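Local coordinates for OxyA protein (Actinoplanes teichomyceticus, PDB 5HH3) that is a heme-dependent cytochrome P450 that probably cross-links aromatic side chains of a peptide by phenolic coupling during glycopeptide antibiotic biosynthesis, at residues 116-119 / 120-123; 151-154 / 155-159; 272-275 / 276-280; 352-355 / 356-360. One frame throughout, in Å; residues are numbered along the deposited sequence.

Interaction 1 (116-119 / 120-123); sequences QKFQ and PQVE
Pro-120 interrupts the hydrogen bonding of helix 112-136: its nitrogen has no hydrogen to give to Gln-116 O, which faces Pro-120 CD at 3.8 Å instead, and the helix kinks here before the bonds from Val-122 N to Phe-118 O and from Glu-123 N to Gln-119 O restore it. A proline suits a place where the ring can take the room of an amide hydrogen on an exposed surface. The buried side is apolar. Phe-118 sets out away from the next turn, but with CG anti to the backbone N (chi1 -165°) its ring comes back toward it, and Val-122 CG2 meets the ring obliquely, 3.3 Å from Phe-118 CE2. A branched valine one turn on fills this place without a torsion beyond chi1 to fix. In the conformer given, Gln-121 OE1 lies at the ring edge, 3.3 Å from Phe-118 CE1, a contact left doubtful by a second conformer. On the solvent side the chain of Gln-119 bends at chi2 (-86°), bringing OE1 to 3.3 Å from Pro-120 CD and turning NE2 to Glu-123 OE2. That hydrogen bond is weak and, at 2.5 Å, doubtfully short. Helix 351-368 packs along this helix, Leu-353 against Phe-118, Thr-360 against Val-122 and Leu-356 against the aliphatic part of Gln-119, while Asp-157 of helix 142-159 lies by Phe-118 and Gln-121.

Interaction 2 (151-154 / 155-159); sequences ATTA and TCDFL
Thr-155 turns its side chain back onto the preceding turn, where Ala-151 O receives its backbone N at 3.0 Å. With OG1 between the backbone N and the carbonyl carbon (chi1 58°), the hydroxyl lies 2.8 Å from Ala-151 O and 3.2 Å from Thr-152 O; its single proton can serve either, and the choice is not settled. The methyl is also close, Thr-155 CG2 lying 3.2 Å from Ala-151 O. This is the tight, buried part, and the side chain comes within about 4 Å of the heme at its nearest atoms. Ala-151, with only a methyl, lets Val-243 and Ala-244 of helix 225-256 come close. Cys-156, also buried, rests SG 3.3 Å from Thr-152 O and, more loosely, 4.3 Å from Thr-152 CG2. The flank of Thr-153 and Asp-157 is looser and partly exposed. The two run side by side in the same direction, with Thr-153 CG2 3.7 Å from Asp-157 OD2. Asp-157 spends its charge on the neighbouring helix, through a salt bridge to Arg-163 and a hydrogen bond to Gln-166, and Thr-152 and Thr-153 bond their hydroxyls to Trp-148 O and Ser-149 O. Threonine hydroxyls are thus absorbed by the helix's own carbonyls, which implies a helix that can carry polar residues between apolar neighbours, while the carboxylate of Asp-157 is paired with helix 163-178.

Interaction 3 (272-275 / 276-280); sequences PDWL and DEVIR
Leu-275 and Ile-279 meet one turn apart, joined also by a straight backbone bond from Ile-279 N to Leu-275 O (2.9 Å, 170° at the hydrogen). Followed outward, Leu-275 CB sits over the rim of one face of the Trp-274 ring, 3.9 Å above its plane. CG, anti to the backbone N (chi1 178°), reaches Ile-279 CD1 at 3.7 Å. At the fork, Leu-275 CD1 touches the same methyl and Phe-358 CB, while Leu-275 CD2 lies 3.7 Å from Glu-355 O. A leucine suits this place because its forked end packs on its own helix and on helix 351-368 at once. Charge takes over at Glu-277 and Arg-280, the Glu-x-x-Arg motif of the P450 K helix. Arg-280 grips the carboxylate side-on, NE to Glu-277 OE2 and NH2 to Glu-277 OE1, each at 3.0 Å; both nitrogens come from above the carboxylate plane. Arg-333 adds a salt bridge to OE2, completing the family's Glu-Arg-Arg triad, and Asp-327 pairs with Arg-280 NH1, which probably offsets much of the buried charge. Nearer the helix start, Trp-274 and Val-278 point the same way, and Val-278 CG2 meets the indole at its edge, 3.9 Å from Trp-274 CE3.

Interaction 4 (352-355 / 356-360); sequences SLAE and LVFRT. With HEM (protoporphyrin IX containing Fe), chain G.
A carbonyl oxygen lies under an aromatic face: Ala-354 O is 3.2 Å from Phe-358 CG, off-centre toward the rim of the ring, while accepting Phe-358 N at 3.0 Å in the carbonyl plane. The side chain folds this way because CG stands anti to the carbonyl carbon (chi1 -55°) and the ring is then laid back along the preceding turn. From there its far end reaches the heme, the methyl CMC meeting the ring edge in plane, 3.7 Å from Phe-358 CZ. Ala-354 is small enough to leave room for both, its CB lying 3.9 Å from Phe-358 CE2 and 4.0 Å from heme CMC. Leu-353 adds a branched apolar end, with CD2 3.7 Å from the vinyl carbon CBB. These three residues belong to the pocket behind Cys-348, the axial iron ligand, just before this helix, the L helix of the P450 fold. At the far end Thr-360 OG1 bonds back to Leu-356 O at 2.7 Å, which satisfies the hydroxyl within the helix. The helix runs among four others: Leu-356 and Thr-360 face helix 112-136, Leu-353 and Val-357 helix 142-159, Phe-358 stacks on Phe-246 of helix 225-256, and Glu-355 leans on helix 274-282.

From the N terminus the four contacts follow in series, each within one helix, so none closes a loop and none nests in or crosses another. Interactions 1 and 2 belong to consecutive long helices and touch where Phe-118 CZ comes 3.3 Å from Ala-154 O. Interaction 3 opens much later, in helix 274-282, and stays clear of both, its nearest atoms about 11 Å from interaction 1 and about 14 Å from interaction 2. Interaction 4, in helix 351-368, touches all three: Thr-360 meets Glu-123, Leu-353 meets Phe-158, and Arg-359 lies by Trp-274. This last helix thereby ties helices 112-136 and 142-159 to helix 274-282, beside the heme.

Interaction 1 (116-119 / 120-123)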
loop_
_atom_site.group_PDB
_atom_site.type_symbol
_atom_site.label_atom_id
_atom_site.label_comp_id
_atom_site.label_asym_id
_atom_site.label_seq_id
_atom_site.Cartn_x
_atom_site.Cartn_y
_atom_site.Cartn_z
ATOM N N GLN B 116 15.674 -27.525 23.396
ATOM C CA GLN B 116 16.722 -28.062 24.278
ATOM C C GLN B 116 17.817 -28.809 23.507
ATOM O O GLN B 116 18.995 -28.673 23.807
ATOM C CB GLN B 116 16.120 -29.030 25.294
ATOM C CG GLN B 116 15.230 -28.387 26.350
ATOM C CD GLN B 116 14.345 -29.400 27.081
ATOM O OE1 GLN B 116 14.520 -30.614 26.958
ATOM N NE2 GLN B 116 13.373 -28.894 27.831
ATOM N N LYS B 117 17.412 -29.614 22.531
ATOM C CA LYS B 117 18.358 -30.348 21.685
ATOM C C LYS B 117 19.205 -29.463 20.773
ATOM O O LYS B 117 20.346 -29.792 20.485
ATOM C CB LYS B 117 17.623 -31.390 20.844
ATOM C CG LYS B 117 17.188 -32.581 21.673
ATOM C CD LYS B 117 16.394 -33.584 20.865
ATOM C CE LYS B 117 15.957 -34.743 21.751
ATOM N NZ LYS B 117 15.062 -34.299 22.864
ATOM N N PHE B 118 18.632 -28.356 20.310
ATOM C CA PHE B 118 19.309 -27.442 19.402
ATOM C C PHE B 118 20.305 -26.513 20.131
ATOM O O PHE B 118 21.194 -25.959 19.503
ATOM C CB PHE B 118 18.236 -26.641 18.649
ATOM C CG PHE B 118 18.731 -25.904 17.430
ATOM C CD1 PHE B 118 19.458 -26.559 16.441
ATOM C CD2 PHE B 118 18.399 -24.564 17.240
ATOM C CE1 PHE B 118 19.891 -25.882 15.318
ATOM C CE2 PHE B 118 18.835 -23.880 16.112
ATOM C CZ PHE B 118 19.583 -24.544 15.157
ATOM N N GLN B 119 20.175 -26.367 21.450
ATOM C CA GLN B 119 20.942 -25.379 22.230
ATOM C C GLN B 119 22.494 -25.444 22.079
ATOM O O GLN B 119 23.117 -24.403 21.869
ATOM C CB GLN B 119 20.490 -25.424 23.705
ATOM C CG GLN B 119 21.031 -24.326 24.614
ATOM C CD GLN B 119 22.396 -24.625 25.222
ATOM O OE1 GLN B 119 22.915 -25.748 25.169
ATOM N NE2 GLN B 119 22.988 -23.603 25.812
ATOM N N PRO B 120 23.109 -26.644 22.193
ATOM C CA PRO B 120 24.569 -26.759 21.948
ATOM C C PRO B 120 25.022 -26.244 20.572
ATOM O O PRO B 120 26.052 -25.591 20.481
ATOM C CB PRO B 120 24.838 -28.262 22.068
ATOM C CG PRO B 120 23.745 -28.786 22.930
ATOM C CD PRO B 120 22.545 -27.916 22.704
ATOM N N GLN B 121 24.251 -26.531 19.525
ATOM C CA GLN B 121 24.547 -26.020 18.180
ATOM C C GLN B 121 24.458 -24.487 18.107
ATOM O O GLN B 121 25.305 -23.849 17.475
ATOM C CB GLN B 121 23.622 -26.654 17.135
ATOM C CG GLN B 121 24.129 -26.505 15.703
ATOM C CD GLN B 121 23.544 -27.529 14.744
ATOM O OE1 GLN B 121 22.419 -28.000 14.915
ATOM N NE2 GLN B 121 24.314 -27.882 13.726
ATOM N N VAL B 122 23.448 -23.906 18.762
ATOM C CA VAL B 122 23.281 -22.457 18.781
ATOM C C VAL B 122 24.457 -21.796 19.520
ATOM O O VAL B 122 24.950 -20.795 19.047
ATOM C CB VAL B 122 21.913 -22.016 19.352
ATOM C CG1 VAL B 122 21.841 -20.502 19.486
ATOM C CG2 VAL B 122 20.794 -22.488 18.441
ATOM N N GLU B 123 24.933 -22.402 20.611
ATOM C CA GLU B 123 26.126 -21.919 21.317
ATOM C C GLU B 123 27.345 -21.870 20.397
ATOM O O GLU B 123 28.061 -20.875 20.373
ATOM C CB GLU B 123 26.454 -22.791 22.540
ATOM C CG GLU B 123 25.481 -22.664 23.704
ATOM C CD GLU B 123 25.840 -23.558 24.893
ATOM O OE1 GLU B 123 26.468 -24.636 24.724
ATOM O OE2 GLU B 123 25.481 -23.171 26.024
#

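Interaction 2 (151-154 / 155-159)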
loop_
_atom_site.group_PDB
_atom_site.type_symbol
_atom_site.label_atom_id
_atom_site.label_comp_id
_atom_site.label_asym_id
_atom_site.label_seq_id
_atom_site.Cartn_x
_atom_site.Cartn_y
_atom_site.Cartn_z
ATOM N N ALA B 151 21.820 -15.054 12.755
ATOM C CA ALA B 151 20.444 -15.370 12.299
ATOM C C ALA B 151 20.388 -16.371 11.135
ATOM O O ALA B 151 19.628 -17.332 11.186
ATOM C CB ALA B 151 19.669 -14.108 11.948
ATOM N N THR B 152 21.201 -16.145 10.111
ATOM C CA THR B 152 21.211 -17.006 8.934
ATOM C C THR B 152 21.640 -18.433 9.265
ATOM O O THR B 152 20.993 -19.386 8.852
ATOM C CB THR B 152 22.144 -16.470 7.842
ATOM O OG1 THR B 152 21.758 -15.147 7.506
ATOM C CG2 THR B 152 22.070 -17.326 6.589
ATOM N N THR B 153 22.746 -18.554 9.997
ATOM C CA THR B 153 23.305 -19.852 10.343
ATOM C C THR B 153 22.378 -20.624 11.279
ATOM O O THR B 153 22.082 -21.772 11.007
ATOM C CB THR B 153 24.715 -19.714 10.943
ATOM O OG1 THR B 153 25.526 -18.985 10.034
ATOM C CG2 THR B 153 25.355 -21.063 11.155
ATOM N N ALA B 154 21.896 -19.980 12.339
ATOM C CA ALA B 154 20.986 -20.634 13.291
ATOM C C ALA B 154 19.678 -21.096 12.622
ATOM O O ALA B 154 19.217 -22.208 12.887
ATOM C CB ALA B 154 20.678 -19.718 14.471
ATOM N N THR B 155 19.090 -20.259 11.767
ATOM C CA THR B 155 17.849 -20.642 11.079
ATOM C C THR B 155 18.086 -21.754 10.052
ATOM O O THR B 155 17.312 -22.699 10.004
ATOM C CB THR B 155 17.102 -19.462 10.406
ATOM O OG1 THR B 155 17.940 -18.800 9.446
ATOM C CG2 THR B 155 16.634 -18.483 11.428
ATOM N N CYS B 156 19.141 -21.649 9.241
ATOM C CA CYS B 156 19.486 -22.721 8.299
ATOM C C CYS B 156 19.834 -24.042 8.996
ATOM O O CYS B 156 19.409 -25.094 8.534
ATOM C CB CYS B 156 20.612 -22.317 7.337
ATOM S SG CYS B 156 20.099 -21.068 6.135
ATOM N N ASP B 157 20.587 -23.987 10.103
ATOM C CA ASP B 157 20.859 -25.195 10.930
ATOM C C ASP B 157 19.556 -25.810 11.456
ATOM O O ASP B 157 19.389 -27.022 11.392
ATOM C CB ASP B 157 21.798 -24.907 12.117
ATOM C CG ASP B 157 23.243 -24.660 11.696
ATOM O OD1 ASP B 157 23.611 -24.865 10.514
ATOM O OD2 ASP B 157 24.040 -24.253 12.571
ATOM N N PHE B 158 18.624 -24.974 11.915
ATOM C CA PHE B 158 17.336 -25.451 12.400
ATOM C C PHE B 158 16.579 -26.203 11.295
ATOM O O PHE B 158 15.993 -27.252 11.548
ATOM C CB PHE B 158 16.529 -24.288 12.976
ATOM C CG PHE B 158 15.109 -24.629 13.330
ATOM C CD1 PHE B 158 14.813 -25.321 14.500
ATOM C CD2 PHE B 158 14.061 -24.234 12.505
ATOM C CE1 PHE B 158 13.499 -25.630 14.825
ATOM C CE2 PHE B 158 12.743 -24.537 12.831
ATOM C CZ PHE B 158 12.464 -25.231 14.000
ATOM N N LEU B 159 16.635 -25.677 10.073
ATOM C CA LEU B 159 16.082 -26.361 8.907
ATOM C C LEU B 159 16.865 -27.586 8.433
ATOM O O LEU B 159 16.338 -28.358 7.640
ATOM C CB LEU B 159 15.961 -25.414 7.724
ATOM C CG LEU B 159 14.994 -24.257 7.868
ATOM C CD1 LEU B 159 15.016 -23.514 6.547
ATOM C CD2 LEU B 159 13.577 -24.738 8.201
#

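Interaction 3 (272-275 / 276-280)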
loop_
_atom_site.group_PDB
_atom_site.type_symbol
_atom_site.label_atom_id
_atom_site.label_comp_id
_atom_site.label_asym_id
_atom_site.label_seq_id
_atom_site.Cartn_x
_atom_site.Cartn_y
_atom_site.Cartn_z
ATOM N N PRO B 272 16.938 -13.693 36.583
ATOM C CA PRO B 272 16.406 -14.811 35.787
ATOM C C PRO B 272 15.506 -14.411 34.621
ATOM O O PRO B 272 15.498 -15.107 33.611
ATOM C CB PRO B 272 15.606 -15.620 36.811
ATOM C CG PRO B 272 15.192 -14.606 37.816
ATOM C CD PRO B 272 16.401 -13.724 37.955
ATOM N N ASP B 273 14.754 -13.316 34.750
ATOM C CA ASP B 273 13.841 -12.879 33.676
ATOM C C ASP B 273 14.423 -11.787 32.769
ATOM O O ASP B 273 13.668 -11.089 32.103
ATOM C CB ASP B 273 12.490 -12.428 34.270
ATOM C CG ASP B 273 11.783 -13.545 35.023
ATOM O OD1 ASP B 273 11.715 -14.673 34.488
ATOM O OD2 ASP B 273 11.306 -13.297 36.154
ATOM N N TRP B 274 15.754 -11.668 32.716
ATOM C CA TRP B 274 16.419 -10.585 31.968
ATOM C C TRP B 274 15.976 -10.470 30.497
ATOM O O TRP B 274 15.866 -9.361 29.968
ATOM C CB TRP B 274 17.951 -10.742 32.029
ATOM C CG TRP B 274 18.483 -11.919 31.262
ATOM C CD1 TRP B 274 18.721 -13.181 31.740
ATOM C CD2 TRP B 274 18.860 -11.938 29.894
ATOM N NE1 TRP B 274 19.186 -13.987 30.744
ATOM C CE2 TRP B 274 19.293 -13.251 29.598
ATOM C CE3 TRP B 274 18.852 -10.983 28.874
ATOM C CZ2 TRP B 274 19.721 -13.629 28.334
ATOM C CZ3 TRP B 274 19.280 -11.365 27.611
ATOM C CH2 TRP B 274 19.711 -12.676 27.356
ATOM N N LEU B 275 15.746 -11.611 29.842
ATOM C CA LEU B 275 15.419 -11.617 28.425
ATOM C C LEU B 275 14.031 -11.040 28.175
ATOM O O LEU B 275 13.852 -10.319 27.213
ATOM C CB LEU B 275 15.535 -13.009 27.812
ATOM C CG LEU B 275 15.167 -13.111 26.335
ATOM C CD1 LEU B 275 15.989 -12.172 25.478
ATOM C CD2 LEU B 275 15.309 -14.545 25.850
ATOM N N ASP B 276 13.069 -11.347 29.041
ATOM C CA ASP B 276 11.736 -10.732 28.929
ATOM C C ASP B 276 11.787 -9.200 28.990
ATOM O O ASP B 276 11.032 -8.563 28.285
ATOM C CB ASP B 276 10.788 -11.245 30.001
ATOM C CG ASP B 276 10.402 -12.694 29.793
ATOM O OD1 ASP B 276 10.242 -13.112 28.635
ATOM O OD2 ASP B 276 10.254 -13.405 30.802
ATOM N N GLU B 277 12.669 -8.631 29.824
ATOM C CA GLU B 277 12.851 -7.168 29.861
ATOM C C GLU B 277 13.512 -6.610 28.593
ATOM O O GLU B 277 13.114 -5.564 28.103
ATOM C CB GLU B 277 13.636 -6.738 31.099
ATOM C CG GLU B 277 13.942 -5.249 31.189
ATOM C CD GLU B 277 12.737 -4.369 31.448
ATOM O OE1 GLU B 277 12.945 -3.142 31.528
ATOM O OE2 GLU B 277 11.579 -4.857 31.572
ATOM N N VAL B 278 14.512 -7.295 28.066
ATOM C CA VAL B 278 15.183 -6.845 26.847
ATOM C C VAL B 278 14.188 -6.845 25.700
ATOM O O VAL B 278 14.126 -5.888 24.933
ATOM C CB VAL B 278 16.405 -7.719 26.493
ATOM C CG1 VAL B 278 17.035 -7.284 25.166
ATOM C CG2 VAL B 278 17.448 -7.637 27.586
ATOM N N ILE B 279 13.410 -7.926 25.595
ATOM C CA ILE B 279 12.369 -8.037 24.571
ATOM C C ILE B 279 11.278 -6.958 24.727
ATOM O O ILE B 279 10.906 -6.310 23.745
ATOM C CB ILE B 279 11.740 -9.453 24.547
ATOM C CG1 ILE B 279 12.755 -10.462 23.999
ATOM C CG2 ILE B 279 10.470 -9.443 23.710
ATOM C CD1 ILE B 279 12.424 -11.925 24.232
ATOM N N ARG B 280 10.784 -6.768 25.942
ATOM C CA ARG B 280 9.799 -5.706 26.225
ATOM C C ARG B 280 10.286 -4.326 25.784
ATOM O O ARG B 280 9.572 -3.593 25.100
ATOM C CB ARG B 280 9.461 -5.620 27.720
ATOM C CG ARG B 280 8.375 -4.582 28.052
ATOM C CD ARG B 280 8.373 -4.183 29.517
ATOM N NE ARG B 280 9.569 -3.421 29.885
ATOM C CZ ARG B 280 9.741 -2.107 29.734
ATOM N NH1 ARG B 280 8.800 -1.333 29.200
ATOM N NH2 ARG B 280 10.882 -1.552 30.127
#

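Interaction 4 (352-355 / 356-360)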
loop_
_atom_site.group_PDB
_atom_site.type_symbol
_atom_site.label_atom_id
_atom_site.label_comp_id
_atom_site.label_asym_id
_atom_site.label_seq_id
_atom_site.Cartn_x
_atom_site.Cartn_y
_atom_site.Cartn_z
ATOM N N SER B 352 9.917 -19.707 20.555
ATOM C CA SER B 352 10.845 -20.506 21.333
ATOM C C SER B 352 12.235 -20.622 20.647
ATOM O O SER B 352 13.256 -20.643 21.329
ATOM C CB SER B 352 10.237 -21.874 21.663
ATOM O OG SER B 352 10.271 -22.721 20.524
ATOM N N LEU B 353 12.262 -20.691 19.321
ATOM C CA LEU B 353 13.501 -20.604 18.553
ATOM C C LEU B 353 14.167 -19.220 18.695
ATOM O O LEU B 353 15.368 -19.138 18.975
ATOM C CB LEU B 353 13.255 -20.928 17.071
ATOM C CG LEU B 353 14.441 -20.826 16.109
ATOM C CD1 LEU B 353 15.598 -21.698 16.563
ATOM C CD2 LEU B 353 14.039 -21.239 14.702
ATOM N N ALA B 354 13.401 -18.155 18.487
ATOM C CA ALA B 354 13.925 -16.805 18.635
ATOM C C ALA B 354 14.537 -16.605 20.029
ATOM O O ALA B 354 15.681 -16.180 20.130
ATOM C CB ALA B 354 12.858 -15.769 18.370
ATOM N N GLU B 355 13.813 -16.989 21.082
ATOM C CA GLU B 355 14.303 -16.812 22.449
ATOM C C GLU B 355 15.554 -17.604 22.755
ATOM O O GLU B 355 16.409 -17.111 23.487
ATOM C CB GLU B 355 13.227 -17.131 23.487
ATOM C CG GLU B 355 12.129 -16.074 23.526
ATOM C CD GLU B 355 11.041 -16.367 24.545
ATOM O OE1 GLU B 355 10.322 -15.431 24.942
ATOM O OE2 GLU B 355 10.865 -17.535 24.934
ATOM N N LEU B 356 15.650 -18.824 22.229
ATOM C CA LEU B 356 16.854 -19.656 22.376
ATOM C C LEU B 356 18.090 -18.977 21.771
ATOM O O LEU B 356 19.163 -18.969 22.377
ATOM C CB LEU B 356 16.651 -21.026 21.714
ATOM C CG LEU B 356 17.877 -21.938 21.643
ATOM C CD1 LEU B 356 18.369 -22.247 23.061
ATOM C CD2 LEU B 356 17.582 -23.224 20.885
ATOM N N VAL B 357 17.928 -18.427 20.572
ATOM C CA VAL B 357 18.995 -17.679 19.920
ATOM C C VAL B 357 19.406 -16.450 20.764
ATOM O O VAL B 357 20.580 -16.226 20.958
ATOM C CB VAL B 357 18.629 -17.281 18.470
ATOM C CG1 VAL B 357 19.670 -16.335 17.870
ATOM C CG2 VAL B 357 18.518 -18.529 17.604
ATOM N N PHE B 358 18.437 -15.704 21.287
ATOM C CA PHE B 358 18.730 -14.487 22.035
ATOM C C PHE B 358 19.356 -14.805 23.380
ATOM O O PHE B 358 20.320 -14.146 23.775
ATOM C CB PHE B 358 17.485 -13.635 22.275
ATOM C CG PHE B 358 16.715 -13.259 21.026
ATOM C CD1 PHE B 358 17.324 -13.154 19.784
ATOM C CD2 PHE B 358 15.345 -12.989 21.120
ATOM C CE1 PHE B 358 16.568 -12.783 18.653
ATOM C CE2 PHE B 358 14.598 -12.626 20.005
ATOM C CZ PHE B 358 15.207 -12.515 18.776
ATOM N N ARG B 359 18.793 -15.815 24.057
ATOM C CA ARG B 359 19.258 -16.291 25.371
ATOM C C ARG B 359 20.705 -16.772 25.308
ATOM O O ARG B 359 21.413 -16.730 26.300
ATOM C CB ARG B 359 18.351 -17.433 25.897
ATOM C CG ARG B 359 18.947 -18.321 26.994
ATOM C CD ARG B 359 17.899 -19.210 27.654
ATOM N NE ARG B 359 16.748 -19.413 26.792
ATOM C CZ ARG B 359 16.476 -20.545 26.150
ATOM N NH1 ARG B 359 17.270 -21.594 26.274
ATOM N NH2 ARG B 359 15.408 -20.611 25.386
ATOM N N THR B 360 21.119 -17.254 24.139
ATOM C CA THR B 360 22.451 -17.783 23.919
ATOM C C THR B 360 23.394 -16.701 23.426
ATOM O O THR B 360 24.485 -16.541 23.976
ATOM C CB THR B 360 22.415 -18.952 22.901
ATOM O OG1 THR B 360 21.482 -19.942 23.364
ATOM C CG2 THR B 360 23.786 -19.605 22.762
HETATM C CHA HEM G . 3.924 -14.437 14.017
HETATM C CHB HEM G . 7.614 -17.365 12.859
HETATM C CHC HEM G . 10.652 -14.459 15.309
HETATM C CHD HEM G . 6.949 -11.614 16.507
HETATM C C1A HEM G . 4.674 -15.453 13.475
HETATM C C2A HEM G . 4.161 -16.436 12.583
HETATM C C3A HEM G . 5.193 -17.266 12.267
HETATM C C4A HEM G . 6.351 -16.799 12.952
HETATM C CMA HEM G . 5.138 -18.452 11.337
HETATM C CAA HEM G . 2.728 -16.538 12.100
HETATM C CBA HEM G . 1.934 -17.384 13.095
HETATM C CGA HEM G . 0.462 -17.544 12.750
HETATM O O1A HEM G . -0.148 -16.729 12.016
HETATM O O2A HEM G . -0.179 -18.518 13.227
HETATM C C1B HEM G . 8.789 -16.824 13.417
HETATM C C2B HEM G . 10.099 -17.396 13.264
HETATM C C3B HEM G . 10.973 -16.583 13.952
HETATM C C4B HEM G . 10.135 -15.497 14.530
HETATM C CMB HEM G . 10.455 -18.654 12.500
HETATM C CAB HEM G . 12.437 -16.689 14.184
HETATM C CBB HEM G . 13.233 -17.714 13.865
HETATM C C1C HEM G . 9.934 -13.402 15.853
HETATM C C2C HEM G . 10.476 -12.353 16.628
HETATM C C3C HEM G . 9.403 -11.520 16.972
HETATM C C4C HEM G . 8.222 -12.105 16.396
HETATM C CMC HEM G . 11.939 -12.170 16.988
HETATM C CAC HEM G . 9.381 -10.278 17.786
HETATM C CBC HEM G . 10.410 -9.725 18.425
HETATM C C1D HEM G . 5.841 -12.195 15.891
HETATM C C2D HEM G . 4.506 -11.571 16.012
HETATM C C3D HEM G . 3.660 -12.349 15.321
HETATM C C4D HEM G . 4.496 -13.443 14.785
HETATM C CMD HEM G . 4.095 -10.307 16.733
HETATM C CAD HEM G . 2.165 -12.101 15.162
HETATM C CBD HEM G . 1.794 -11.141 14.022
HETATM C CGD HEM G . 0.271 -10.948 13.941
HETATM O O1D HEM G . -0.264 -10.244 13.066
HETATM O O2D HEM G . -0.522 -11.465 14.740
HETATM N NA HEM G . 6.014 -15.696 13.706
HETATM N NB HEM G . 8.870 -15.736 14.188
HETATM N NC HEM G . 8.579 -13.258 15.762
HETATM N ND HEM G . 5.783 -13.336 15.175
HETATM FE FE HEM G . 7.255 -14.492 14.711
HETATM O O HOH W 1 7.445 -13.480 12.877
#